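Local coordinates for protein ribulose-5-phosphate reductase 1 (Staphylococcus aureus, PDB 6XHK) that catalyses the NADPH-dependent reduction of D-ribulose 5-phosphate to D-ribitol 5-phosphate, a step in making the poly(ribitol phosphate) wall teichoic acid of the cell wall, at residues Asn165-Trp170 / His225-Val230; Tyr193-Thr198 / Glu219-Asp224; Gln241-Ile246 / Lys272-Ile277. One frame throughout, in Å; residues are numbered along the deposited sequence.

Contact 1: residues Asn165-Trp170 / His225-Val230; sequences NTFGIW and HAFECV. With NDP (NADPH dihydro-nicotinamide-adenine-dinucleotide phosphate), chain B.
Gly-168 and Phe-227 link two parallel strands through their backbones. Gly-168 N donates to His-225 O at 2.9 Å, and Phe-227 N to Gly-168 O; Trp-170 N donates to Phe-227 O at 3.0 Å. Beyond the strand end, Cys-229 N still bonds to Trp-170 O. Phe-167 and Phe-227 point the same way on one sheet face, and Phe-167 CD1 lies 3.9 Å from Phe-227 CE2, in the plane of the Phe-227 ring at its edge. Such flat apolar rings suit a buried face, and Ile-169 CG1 adds to it beside Phe-227 CB. On the other face the indole of Trp-170 lies alongside Gly-168, which has no side chain of its own. At the C-terminal ends the contact meets the cofactor, as in a Rossmann fold: Val-230 CG1 lies over one adenine face, 3.6 Å from C5A of NADPH, while Trp-170 CD1 comes 3.8 Å from N1A. Farther out, Gln-241 OE1 accepts from Trp-170 NE1, and Gly-256 N donates to Glu-228 OE1. Strand 166-170 lies between 191-196 and 225-228 in the sheet; helix 174-186 packs on the Ile-169 and Phe-227 face, helix 232-245 on the Trp-170 and Ala-226 face.

Contact 2: residues Tyr193-Thr198 / Glu219-Asp224; sequences YVFGKT and EGLTFD. With NDP (NADPH dihydro-nicotinamide-adenine-dinucleotide phosphate), chain B.
Leu-221 turns its CG anti to the backbone N (chi1 -169°), and its two methyls divide between Tyr-193 and Phe-195, whose rings leave the strand with CG anti to the carbonyl carbon (chi1 -59° in Tyr-193). CD1 of Leu-221 lies 3.6 Å from Tyr-193 CE2, the two side chains crossing obliquely; Thr-222 O lies beside the same CE2. CD2 of Leu-221 meets Phe-195 tip to tip, near the plane of that ring at its edge and 3.9 Å from CE2. A branched leucine suits this place because its two methyls can each meet one of two rings that lie two residues apart on the strand. Phe-223 approaches loosely, its CE1 4.5 Å from Phe-195 CZ. The Phe-195 ring also stacks on Trp-170, and Phe-212 packs against both Phe-195 and Tyr-193. Past the strand end, Lys-197 lays its aliphatic chain over an adenine face, CD 3.4 Å from C8A of NADPH. Its NZ stays 3.9 Å from O1X of the 2'-phosphate, a distance at which its charge could still favour NADPH. The side-chain contacts between the two segments are apolar: shape and hydrophobic burial, without directional bonds, hold the loop before strand 225-228 against the side chains of strand 191-196.

Contact 3: residues Gln241-Ile246 / Lys272-Ile277; sequences QMIDYI and KGLTLI
Helix 232-245 ends facing the turn into strand 275-278, with the CA atoms of Ile-243 and Leu-274 the closest pair at 7.8 Å. That turn is a Schellman motif at the end of helix 266-272, in which Gly-273 has the positive phi (73°) that glycine adopts most easily. Just before it, Lys-272 reaches across with a chain extended beyond CG and plants its ammonium among carbonyls at and just beyond the end of the other helix. NZ donates to Ile-243 O, Asp-244 O and Ile-246 O, the last at 2.8 Å. It lies in the carbonyl planes of Ile-243 and Ile-246 but well above that of Asp-244, where the C=O...N angle is only 111°. Lysine suits the place because it is long enough to reach the other helix end and has three protons for three acceptors. Just after the glycine, Leu-274 fills the apolar part: its CD2 comes 3.7 Å from Ile-246 CG2 as the two side chains slide past each other in opposite directions, and its CD1 lies 4.2 Å from Ile-243 CG2. Val-269 and Ile-252 extend this cluster. Carbonyls at a helix C-terminus lack amide partners from a following turn, and their dipoles leave partial negative charge there; the ammonium supplies donors to these carbonyls, less well directed at Asp-244 O, and would be expected to offset that charge.

All three contacts belong to the six-stranded parallel sheet of the Rossmann domain and its flanking elements. Contact 1 is its buried core, built on backbone bonds between central strands; contacts 2 and 3 are partly buried and lie farther out, one apolar, the other centred on a charged group at a helix end. Contact 2 is nested in the chain loop that contact 1 closes, and Ile-169 O accepts from Phe-195 N between neighbouring strands. Contact 3 follows in series: Met-242 packs its CE on Ala-226, while Ile-246 meets Phe-223 of contact 2. Contacts 1 and 2 share the cofactor, sandwiching the adenine between Val-230 and Lys-197.

Contact 1: residues Asn165-Trp170 / His225-Val230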
loop_
_atom_site.group_PDB
_atom_site.type_symbol
_atom_site.label_atom_id
_atom_site.label_comp_id
_atom_site.label_asym_id
_atom_site.label_seq_id
_atom_site.Cartn_x
_atom_site.Cartn_y
_atom_site.Cartn_z
ATOM N N ASN A 165 7.143 12.111 -21.039
ATOM C CA ASN A 165 7.335 12.897 -19.826
ATOM C C ASN A 165 8.577 12.408 -19.084
ATOM O O ASN A 165 9.383 11.635 -19.604
ATOM C CB ASN A 165 6.080 12.864 -18.950
ATOM C CG ASN A 165 4.927 13.673 -19.537
ATOM O OD1 ASN A 165 4.309 13.282 -20.525
ATOM N ND2 ASN A 165 4.647 14.824 -18.931
ATOM N N THR A 166 8.760 12.896 -17.860
ATOM C CA THR A 166 9.905 12.526 -17.028
ATOM C C THR A 166 9.499 12.647 -15.568
ATOM O O THR A 166 9.272 13.753 -15.083
ATOM C CB THR A 166 11.107 13.404 -17.311
ATOM O OG1 THR A 166 11.516 13.209 -18.667
ATOM C CG2 THR A 166 12.246 13.081 -16.339
ATOM N N PHE A 167 9.455 11.527 -14.860
ATOM C CA PHE A 167 8.935 11.495 -13.503
ATOM C C PHE A 167 10.040 11.524 -12.448
ATOM O O PHE A 167 11.156 11.051 -12.671
ATOM C CB PHE A 167 8.064 10.258 -13.321
ATOM C CG PHE A 167 6.969 10.141 -14.331
ATOM C CD1 PHE A 167 5.722 10.703 -14.079
ATOM C CD2 PHE A 167 7.158 9.437 -15.508
ATOM C CE1 PHE A 167 4.689 10.591 -14.995
ATOM C CE2 PHE A 167 6.130 9.314 -16.431
ATOM C CZ PHE A 167 4.896 9.892 -16.177
ATOM N N GLY A 168 9.721 12.112 -11.297
ATOM C CA GLY A 168 10.548 11.993 -10.111
ATOM C C GLY A 168 9.750 11.366 -8.982
ATOM O O GLY A 168 8.540 11.564 -8.881
ATOM N N ILE A 169 10.436 10.591 -8.140
ATOM C CA ILE A 169 9.820 9.882 -7.019
ATOM C C ILE A 169 10.695 10.104 -5.787
ATOM O O ILE A 169 11.866 9.701 -5.775
ATOM C CB ILE A 169 9.677 8.379 -7.307
ATOM C CG1 ILE A 169 8.721 8.155 -8.470
ATOM C CG2 ILE A 169 9.131 7.682 -6.097
ATOM C CD1 ILE A 169 8.672 6.747 -8.976
ATOM N N TRP A 170 10.149 10.755 -4.759
ATOM C CA TRP A 170 10.844 10.874 -3.478
ATOM C C TRP A 170 10.421 9.753 -2.536
ATOM O O TRP A 170 9.231 9.447 -2.419
ATOM C CB TRP A 170 10.602 12.227 -2.796
ATOM C CG TRP A 170 11.636 13.281 -3.095
ATOM C CD1 TRP A 170 12.550 13.822 -2.216
ATOM C CD2 TRP A 170 11.853 13.933 -4.345
ATOM N NE1 TRP A 170 13.337 14.754 -2.861
ATOM C CE2 TRP A 170 12.926 14.842 -4.167
ATOM C CE3 TRP A 170 11.252 13.832 -5.609
ATOM C CZ2 TRP A 170 13.396 15.639 -5.196
ATOM C CZ3 TRP A 170 11.731 14.621 -6.632
ATOM C CH2 TRP A 170 12.789 15.515 -6.420
ATOM N N HIS A 225 6.892 15.926 -13.541
ATOM C CA HIS A 225 5.831 15.373 -12.705
ATOM C C HIS A 225 6.497 14.607 -11.570
ATOM O O HIS A 225 7.492 13.911 -11.796
ATOM C CB HIS A 225 4.926 14.417 -13.489
ATOM C CG HIS A 225 3.858 15.091 -14.288
ATOM N ND1 HIS A 225 4.136 15.991 -15.292
ATOM C CD2 HIS A 225 2.511 14.989 -14.239
ATOM C CE1 HIS A 225 3.008 16.423 -15.823
ATOM N NE2 HIS A 225 2.004 15.832 -15.200
ATOM N N ALA A 226 5.956 14.706 -10.359
ATOM C CA ALA A 226 6.630 14.076 -9.227
ATOM C C ALA A 226 5.620 13.442 -8.289
ATOM O O ALA A 226 4.435 13.781 -8.306
ATOM C CB ALA A 226 7.510 15.068 -8.472
ATOM N N PHE A 227 6.123 12.495 -7.479
ATOM C CA PHE A 227 5.338 11.689 -6.540
ATOM C C PHE A 227 6.022 11.728 -5.186
ATOM O O PHE A 227 7.197 11.367 -5.077
ATOM C CB PHE A 227 5.226 10.248 -7.007
ATOM C CG PHE A 227 4.375 10.088 -8.185
ATOM C CD1 PHE A 227 3.024 9.860 -8.048
ATOM C CD2 PHE A 227 4.922 10.171 -9.454
ATOM C CE1 PHE A 227 2.210 9.707 -9.162
ATOM C CE2 PHE A 227 4.121 10.031 -10.580
ATOM C CZ PHE A 227 2.756 9.796 -10.435
ATOM N N GLU A 228 5.307 12.171 -4.165
ATOM C CA GLU A 228 5.832 12.198 -2.804
ATOM C C GLU A 228 5.382 10.941 -2.059
ATOM O O GLU A 228 4.210 10.827 -1.681
ATOM C CB GLU A 228 5.385 13.458 -2.073
ATOM C CG GLU A 228 6.141 13.686 -0.782
ATOM C CD GLU A 228 5.306 13.318 0.449
ATOM O OE1 GLU A 228 4.116 12.930 0.299
ATOM O OE2 GLU A 228 5.843 13.429 1.569
ATOM N N CYS A 229 6.323 10.006 -1.844
ATOM C CA CYS A 229 6.085 8.709 -1.216
ATOM C C CYS A 229 6.894 8.572 0.072
ATOM O O CYS A 229 7.416 7.496 0.403
ATOM C CB CYS A 229 6.404 7.578 -2.184
ATOM S SG CYS A 229 5.628 7.708 -3.766
ATOM N N VAL A 230 7.021 9.700 0.776
ATOM C CA VAL A 230 7.670 9.856 2.074
ATOM C C VAL A 230 6.604 10.322 3.058
ATOM O O VAL A 230 5.719 11.099 2.696
ATOM C CB VAL A 230 8.805 10.899 1.970
ATOM C CG1 VAL A 230 9.517 11.118 3.282
ATOM C CG2 VAL A 230 9.736 10.539 0.878
HETATM P PA NDP B . 8.740 3.561 4.445
HETATM O O1A NDP B . 9.065 3.155 5.854
HETATM O O2A NDP B . 9.104 2.438 3.480
HETATM O O5B NDP B . 9.538 4.977 4.099
HETATM C C5B NDP B . 9.808 5.354 2.708
HETATM C C4B NDP B . 11.297 5.829 2.519
HETATM O O4B NDP B . 11.408 7.130 2.462
HETATM C C3B NDP B . 12.177 5.396 3.728
HETATM O O3B NDP B . 13.179 4.567 3.331
HETATM C C2B NDP B . 12.841 6.653 4.273
HETATM O O2B NDP B . 14.243 6.244 4.562
HETATM C C1B NDP B . 12.774 7.483 3.261
HETATM N N9A NDP B . 12.893 8.902 3.610
HETATM C C8A NDP B . 12.927 9.492 4.840
HETATM N N7A NDP B . 13.059 10.840 4.675
HETATM C C5A NDP B . 13.108 11.071 3.373
HETATM C C6A NDP B . 13.256 12.380 2.589
HETATM N N6A NDP B . 13.354 13.626 3.317
HETATM N N1A NDP B . 13.290 12.332 1.165
HETATM C C2A NDP B . 13.192 11.074 0.457
HETATM N N3A NDP B . 13.047 9.821 1.224
HETATM C C4A NDP B . 13.010 9.875 2.713
HETATM O O3 NDP B . 7.081 3.828 4.264
HETATM P PN NDP B . 6.210 3.689 2.814
HETATM O O1N NDP B . 7.150 3.745 1.606
HETATM O O2N NDP B . 5.524 2.363 2.771
HETATM O O5D NDP B . 5.072 4.906 2.803
HETATM C C5D NDP B . 5.269 6.072 3.634
HETATM C C4D NDP B . 4.103 6.898 3.864
HETATM O O4D NDP B . 2.895 6.564 2.892
HETATM C C3D NDP B . 3.517 6.732 5.286
HETATM O O3D NDP B . 3.206 8.062 5.890
HETATM C C2D NDP B . 2.403 5.978 5.120
HETATM O O2D NDP B . 1.400 6.146 6.172
HETATM C C1D NDP B . 1.830 6.424 3.660
HETATM N N1N NDP B . 0.781 5.546 3.099
HETATM C C2N NDP B . -0.320 6.205 2.391
HETATM C C3N NDP B . -1.585 5.463 1.925
HETATM C C7N NDP B . -2.714 6.294 1.189
HETATM O O7N NDP B . -3.851 5.885 1.165
HETATM N N7N NDP B . -2.358 7.557 0.539
HETATM C C4N NDP B . -1.588 3.914 1.940
HETATM C C5N NDP B . -0.518 3.313 2.879
HETATM C C6N NDP B . 0.775 4.085 3.219
HETATM P P2B NDP B . 14.684 6.293 6.127
HETATM O O1X NDP B . 14.260 7.594 6.776
HETATM O O2X NDP B . 13.983 5.151 6.842
HETATM O O3X NDP B . 16.198 6.164 6.190
#

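Contact 2: residues Tyr193-Thr198 / Glu219-Asp224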
loop_
_atom_site.group_PDB
_atom_site.type_symbol
_atom_site.label_atom_id
_atom_site.label_comp_id
_atom_site.label_asym_id
_atom_site.label_seq_id
_atom_site.Cartn_x
_atom_site.Cartn_y
_atom_site.Cartn_z
ATOM N N TYR A 193 13.237 9.015 -12.241
ATOM C CA TYR A 193 14.290 9.302 -11.272
ATOM C C TYR A 193 13.745 9.046 -9.870
ATOM O O TYR A 193 12.601 9.399 -9.572
ATOM C CB TYR A 193 14.781 10.777 -11.366
ATOM C CG TYR A 193 15.357 11.238 -12.697
ATOM C CD1 TYR A 193 15.789 10.329 -13.652
ATOM C CD2 TYR A 193 15.407 12.588 -13.018
ATOM C CE1 TYR A 193 16.293 10.742 -14.869
ATOM C CE2 TYR A 193 15.907 13.011 -14.233
ATOM C CZ TYR A 193 16.350 12.082 -15.157
ATOM O OH TYR A 193 16.854 12.501 -16.372
ATOM N N VAL A 194 14.566 8.457 -9.002
ATOM C CA VAL A 194 14.166 8.131 -7.635
ATOM C C VAL A 194 15.153 8.808 -6.688
ATOM O O VAL A 194 16.368 8.781 -6.920
ATOM C CB VAL A 194 14.108 6.598 -7.404
ATOM C CG1 VAL A 194 13.864 6.248 -5.933
ATOM C CG2 VAL A 194 13.057 5.965 -8.288
ATOM N N PHE A 195 14.628 9.429 -5.635
ATOM C CA PHE A 195 15.425 10.143 -4.644
ATOM C C PHE A 195 15.204 9.505 -3.284
ATOM O O PHE A 195 14.055 9.336 -2.852
ATOM C CB PHE A 195 15.049 11.636 -4.601
ATOM C CG PHE A 195 15.155 12.315 -5.940
ATOM C CD1 PHE A 195 14.144 12.177 -6.885
ATOM C CD2 PHE A 195 16.283 13.049 -6.270
ATOM C CE1 PHE A 195 14.251 12.772 -8.122
ATOM C CE2 PHE A 195 16.391 13.631 -7.491
ATOM C CZ PHE A 195 15.373 13.487 -8.424
ATOM N N GLY A 196 16.296 9.159 -2.607
ATOM C CA GLY A 196 16.155 8.523 -1.319
ATOM C C GLY A 196 17.293 8.839 -0.392
ATOM O O GLY A 196 18.015 9.807 -0.622
ATOM N N LYS A 197 17.491 8.001 0.625
ATOM C CA LYS A 197 18.470 8.250 1.680
ATOM C C LYS A 197 19.546 7.169 1.866
ATOM O O LYS A 197 20.600 7.492 2.419
ATOM C CB LYS A 197 17.760 8.440 3.033
ATOM C CG LYS A 197 16.934 9.703 3.177
ATOM C CD LYS A 197 16.268 9.798 4.549
ATOM C CE LYS A 197 17.283 10.044 5.671
ATOM N NZ LYS A 197 16.712 10.625 6.926
ATOM N N THR A 198 19.323 5.912 1.464
ATOM C CA THR A 198 20.208 4.810 1.844
ATOM C C THR A 198 20.576 3.960 0.638
ATOM O O THR A 198 19.709 3.634 -0.182
ATOM C CB THR A 198 19.558 3.913 2.907
ATOM O OG1 THR A 198 18.155 3.792 2.647
ATOM C CG2 THR A 198 19.767 4.495 4.290
ATOM N N GLU A 219 23.035 20.070 -9.686
ATOM C CA GLU A 219 22.399 21.204 -10.342
ATOM C C GLU A 219 22.094 20.836 -11.789
ATOM O O GLU A 219 22.814 20.059 -12.427
ATOM C CB GLU A 219 23.283 22.462 -10.287
ATOM N N GLY A 220 20.987 21.359 -12.291
ATOM C CA GLY A 220 20.613 21.112 -13.665
ATOM C C GLY A 220 19.686 19.946 -13.882
ATOM O O GLY A 220 19.307 19.682 -15.029
ATOM N N LEU A 221 19.312 19.232 -12.831
ATOM C CA LEU A 221 18.469 18.067 -12.998
ATOM C C LEU A 221 17.028 18.523 -13.081
ATOM O O LEU A 221 16.620 19.468 -12.399
ATOM C CB LEU A 221 18.669 17.103 -11.833
ATOM C CG LEU A 221 18.085 15.693 -11.905
ATOM C CD1 LEU A 221 18.759 14.878 -13.013
ATOM C CD2 LEU A 221 18.298 15.066 -10.555
ATOM N N THR A 222 16.257 17.866 -13.942
ATOM C CA THR A 222 14.928 18.399 -14.192
ATOM C C THR A 222 13.938 17.296 -14.548
ATOM O O THR A 222 14.313 16.252 -15.087
ATOM C CB THR A 222 14.968 19.442 -15.306
ATOM O OG1 THR A 222 13.690 20.082 -15.379
ATOM C CG2 THR A 222 15.305 18.783 -16.651
ATOM N N PHE A 223 12.664 17.578 -14.270
ATOM C CA PHE A 223 11.544 16.660 -14.458
ATOM C C PHE A 223 10.255 17.469 -14.378
ATOM O O PHE A 223 10.235 18.563 -13.805
ATOM C CB PHE A 223 11.531 15.572 -13.383
ATOM C CG PHE A 223 11.616 16.112 -11.978
ATOM C CD1 PHE A 223 12.845 16.330 -11.370
ATOM C CD2 PHE A 223 10.451 16.396 -11.265
ATOM C CE1 PHE A 223 12.905 16.819 -10.076
ATOM C CE2 PHE A 223 10.507 16.887 -9.979
ATOM C CZ PHE A 223 11.732 17.100 -9.381
ATOM N N ASP A 224 9.163 16.907 -14.917
ATOM C CA ASP A 224 7.905 17.644 -14.990
ATOM C C ASP A 224 6.782 17.126 -14.101
ATOM O O ASP A 224 5.790 17.843 -13.924
ATOM C CB ASP A 224 7.389 17.729 -16.443
ATOM C CG ASP A 224 7.474 16.418 -17.197
ATOM O OD1 ASP A 224 8.513 15.732 -17.093
ATOM O OD2 ASP A 224 6.488 16.065 -17.882
HETATM P PA NDP B . 8.740 3.561 4.445
HETATM O O1A NDP B . 9.065 3.155 5.854
HETATM O O2A NDP B . 9.104 2.438 3.480
HETATM O O5B NDP B . 9.538 4.977 4.099
HETATM C C5B NDP B . 9.808 5.354 2.708
HETATM C C4B NDP B . 11.297 5.829 2.519
HETATM O O4B NDP B . 11.408 7.130 2.462
HETATM C C3B NDP B . 12.177 5.396 3.728
HETATM O O3B NDP B . 13.179 4.567 3.331
HETATM C C2B NDP B . 12.841 6.653 4.273
HETATM O O2B NDP B . 14.243 6.244 4.562
HETATM C C1B NDP B . 12.774 7.483 3.261
HETATM N N9A NDP B . 12.893 8.902 3.610
HETATM C C8A NDP B . 12.927 9.492 4.840
HETATM N N7A NDP B . 13.059 10.840 4.675
HETATM C C5A NDP B . 13.108 11.071 3.373
HETATM C C6A NDP B . 13.256 12.380 2.589
HETATM N N6A NDP B . 13.354 13.626 3.317
HETATM N N1A NDP B . 13.290 12.332 1.165
HETATM C C2A NDP B . 13.192 11.074 0.457
HETATM N N3A NDP B . 13.047 9.821 1.224
HETATM C C4A NDP B . 13.010 9.875 2.713
HETATM O O3 NDP B . 7.081 3.828 4.264
HETATM P PN NDP B . 6.210 3.689 2.814
HETATM O O1N NDP B . 7.150 3.745 1.606
HETATM O O2N NDP B . 5.524 2.363 2.771
HETATM O O5D NDP B . 5.072 4.906 2.803
HETATM C C5D NDP B . 5.269 6.072 3.634
HETATM C C4D NDP B . 4.103 6.898 3.864
HETATM O O4D NDP B . 2.895 6.564 2.892
HETATM C C3D NDP B . 3.517 6.732 5.286
HETATM O O3D NDP B . 3.206 8.062 5.890
HETATM C C2D NDP B . 2.403 5.978 5.120
HETATM O O2D NDP B . 1.400 6.146 6.172
HETATM C C1D NDP B . 1.830 6.424 3.660
HETATM N N1N NDP B . 0.781 5.546 3.099
HETATM C C2N NDP B . -0.320 6.205 2.391
HETATM C C3N NDP B . -1.585 5.463 1.925
HETATM C C7N NDP B . -2.714 6.294 1.189
HETATM O O7N NDP B . -3.851 5.885 1.165
HETATM N N7N NDP B . -2.358 7.557 0.539
HETATM C C4N NDP B . -1.588 3.914 1.940
HETATM C C5N NDP B . -0.518 3.313 2.879
HETATM C C6N NDP B . 0.775 4.085 3.219
HETATM P P2B NDP B . 14.684 6.293 6.127
HETATM O O1X NDP B . 14.260 7.594 6.776
HETATM O O2X NDP B . 13.983 5.151 6.842
HETATM O O3X NDP B . 16.198 6.164 6.190
#

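Contact 3: residues Gln241-Ile246 / Lys272-Ile277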
loop_
_atom_site.group_PDB
_atom_site.type_symbol
_atom_site.label_atom_id
_atom_site.label_comp_id
_atom_site.label_asym_id
_atom_site.label_seq_id
_atom_site.Cartn_x
_atom_site.Cartn_y
_atom_site.Cartn_z
ATOM N N GLN A 241 11.998 20.081 -1.402
ATOM C CA GLN A 241 12.947 19.729 -2.465
ATOM C C GLN A 241 12.288 19.574 -3.834
ATOM O O GLN A 241 12.774 20.121 -4.828
ATOM C CB GLN A 241 13.708 18.464 -2.118
ATOM C CG GLN A 241 15.169 18.676 -1.921
ATOM C CD GLN A 241 15.860 17.408 -1.593
ATOM O OE1 GLN A 241 15.297 16.324 -1.777
ATOM N NE2 GLN A 241 17.111 17.511 -1.153
ATOM N N MET A 242 11.224 18.783 -3.935
ATOM C CA MET A 242 10.595 18.674 -5.248
ATOM C C MET A 242 10.011 20.003 -5.730
ATOM O O MET A 242 10.091 20.297 -6.928
ATOM C CB MET A 242 9.563 17.542 -5.278
ATOM C CG MET A 242 8.633 17.438 -4.105
ATOM S SD MET A 242 8.338 15.688 -3.722
ATOM C CE MET A 242 7.368 15.240 -5.141
ATOM N N ILE A 243 9.470 20.838 -4.834
ATOM C CA ILE A 243 9.075 22.181 -5.246
ATOM C C ILE A 243 10.259 22.889 -5.908
ATOM O O ILE A 243 10.135 23.458 -7.000
ATOM C CB ILE A 243 8.517 22.969 -4.040
ATOM C CG1 ILE A 243 7.073 22.570 -3.703
ATOM C CG2 ILE A 243 8.579 24.477 -4.286
ATOM C CD1 ILE A 243 6.585 23.139 -2.390
ATOM N N ASP A 244 11.441 22.809 -5.281
ATOM C CA ASP A 244 12.602 23.553 -5.776
ATOM C C ASP A 244 13.094 23.039 -7.120
ATOM O O ASP A 244 13.464 23.835 -7.991
ATOM C CB ASP A 244 13.746 23.531 -4.765
ATOM C CG ASP A 244 13.410 24.271 -3.492
ATOM O OD1 ASP A 244 12.218 24.511 -3.222
ATOM O OD2 ASP A 244 14.347 24.672 -2.779
ATOM N N TYR A 245 13.117 21.724 -7.313
ATOM C CA TYR A 245 13.764 21.168 -8.497
ATOM C C TYR A 245 12.818 20.943 -9.678
ATOM O O TYR A 245 13.291 20.695 -10.791
ATOM C CB TYR A 245 14.473 19.843 -8.147
ATOM C CG TYR A 245 15.769 19.989 -7.347
ATOM C CD1 TYR A 245 15.744 20.077 -5.957
ATOM C CD2 TYR A 245 17.014 20.085 -7.993
ATOM C CE1 TYR A 245 16.910 20.232 -5.224
ATOM C CE2 TYR A 245 18.192 20.242 -7.271
ATOM C CZ TYR A 245 18.128 20.318 -5.884
ATOM O OH TYR A 245 19.280 20.472 -5.149
ATOM N N ILE A 246 11.514 21.036 -9.497
ATOM C CA ILE A 246 10.597 20.586 -10.541
ATOM C C ILE A 246 10.472 21.655 -11.624
ATOM O O ILE A 246 10.482 22.865 -11.342
ATOM C CB ILE A 246 9.226 20.198 -9.934
ATOM C CG1 ILE A 246 8.336 19.548 -10.993
ATOM C CG2 ILE A 246 8.517 21.390 -9.284
ATOM C CD1 ILE A 246 7.012 19.155 -10.486
ATOM N N LYS A 272 6.208 29.411 -9.766
ATOM C CA LYS A 272 6.432 28.332 -10.719
ATOM C C LYS A 272 5.158 27.723 -11.283
ATOM O O LYS A 272 5.249 26.913 -12.207
ATOM C CB LYS A 272 7.240 27.214 -10.080
ATOM C CG LYS A 272 8.686 27.465 -9.831
ATOM C CD LYS A 272 9.367 26.115 -9.863
ATOM C CE LYS A 272 10.817 26.163 -9.506
ATOM N NZ LYS A 272 11.320 24.787 -9.472
ATOM N N GLY A 273 3.989 28.063 -10.753
ATOM C CA GLY A 273 2.754 27.580 -11.337
ATOM C C GLY A 273 2.489 26.121 -11.078
ATOM O O GLY A 273 1.858 25.449 -11.904
ATOM N N LEU A 274 2.947 25.613 -9.938
ATOM C CA LEU A 274 2.894 24.191 -9.641
ATOM C C LEU A 274 1.481 23.780 -9.237
ATOM O O LEU A 274 0.743 24.536 -8.591
ATOM C CB LEU A 274 3.867 23.864 -8.517
ATOM C CG LEU A 274 5.306 24.263 -8.811
ATOM C CD1 LEU A 274 6.176 23.834 -7.658
ATOM C CD2 LEU A 274 5.810 23.684 -10.140
ATOM N N THR A 275 1.108 22.558 -9.624
ATOM C CA THR A 275 -0.152 21.946 -9.195
ATOM C C THR A 275 0.148 20.779 -8.252
ATOM O O THR A 275 0.910 19.870 -8.600
ATOM C CB THR A 275 -0.975 21.468 -10.397
ATOM O OG1 THR A 275 -1.174 22.555 -11.303
ATOM C CG2 THR A 275 -2.319 21.025 -9.950
ATOM N N LEU A 276 -0.452 20.805 -7.067
ATOM C CA LEU A 276 -0.263 19.775 -6.046
ATOM C C LEU A 276 -1.570 19.029 -5.833
ATOM O O LEU A 276 -2.579 19.650 -5.491
ATOM C CB LEU A 276 0.207 20.380 -4.725
ATOM C CG LEU A 276 1.656 20.852 -4.632
ATOM C CD1 LEU A 276 1.945 21.941 -5.603
ATOM C CD2 LEU A 276 1.914 21.361 -3.229
ATOM N N ILE A 277 -1.548 17.705 -6.013
ATOM C CA ILE A 277 -2.750 16.873 -5.971
ATOM C C ILE A 277 -2.594 15.852 -4.836
ATOM O O ILE A 277 -1.571 15.140 -4.782
ATOM C CB ILE A 277 -2.969 16.154 -7.311
ATOM C CG1 ILE A 277 -2.904 17.153 -8.459
ATOM C CG2 ILE A 277 -4.366 15.556 -7.339
ATOM C CD1 ILE A 277 -3.156 16.544 -9.811
#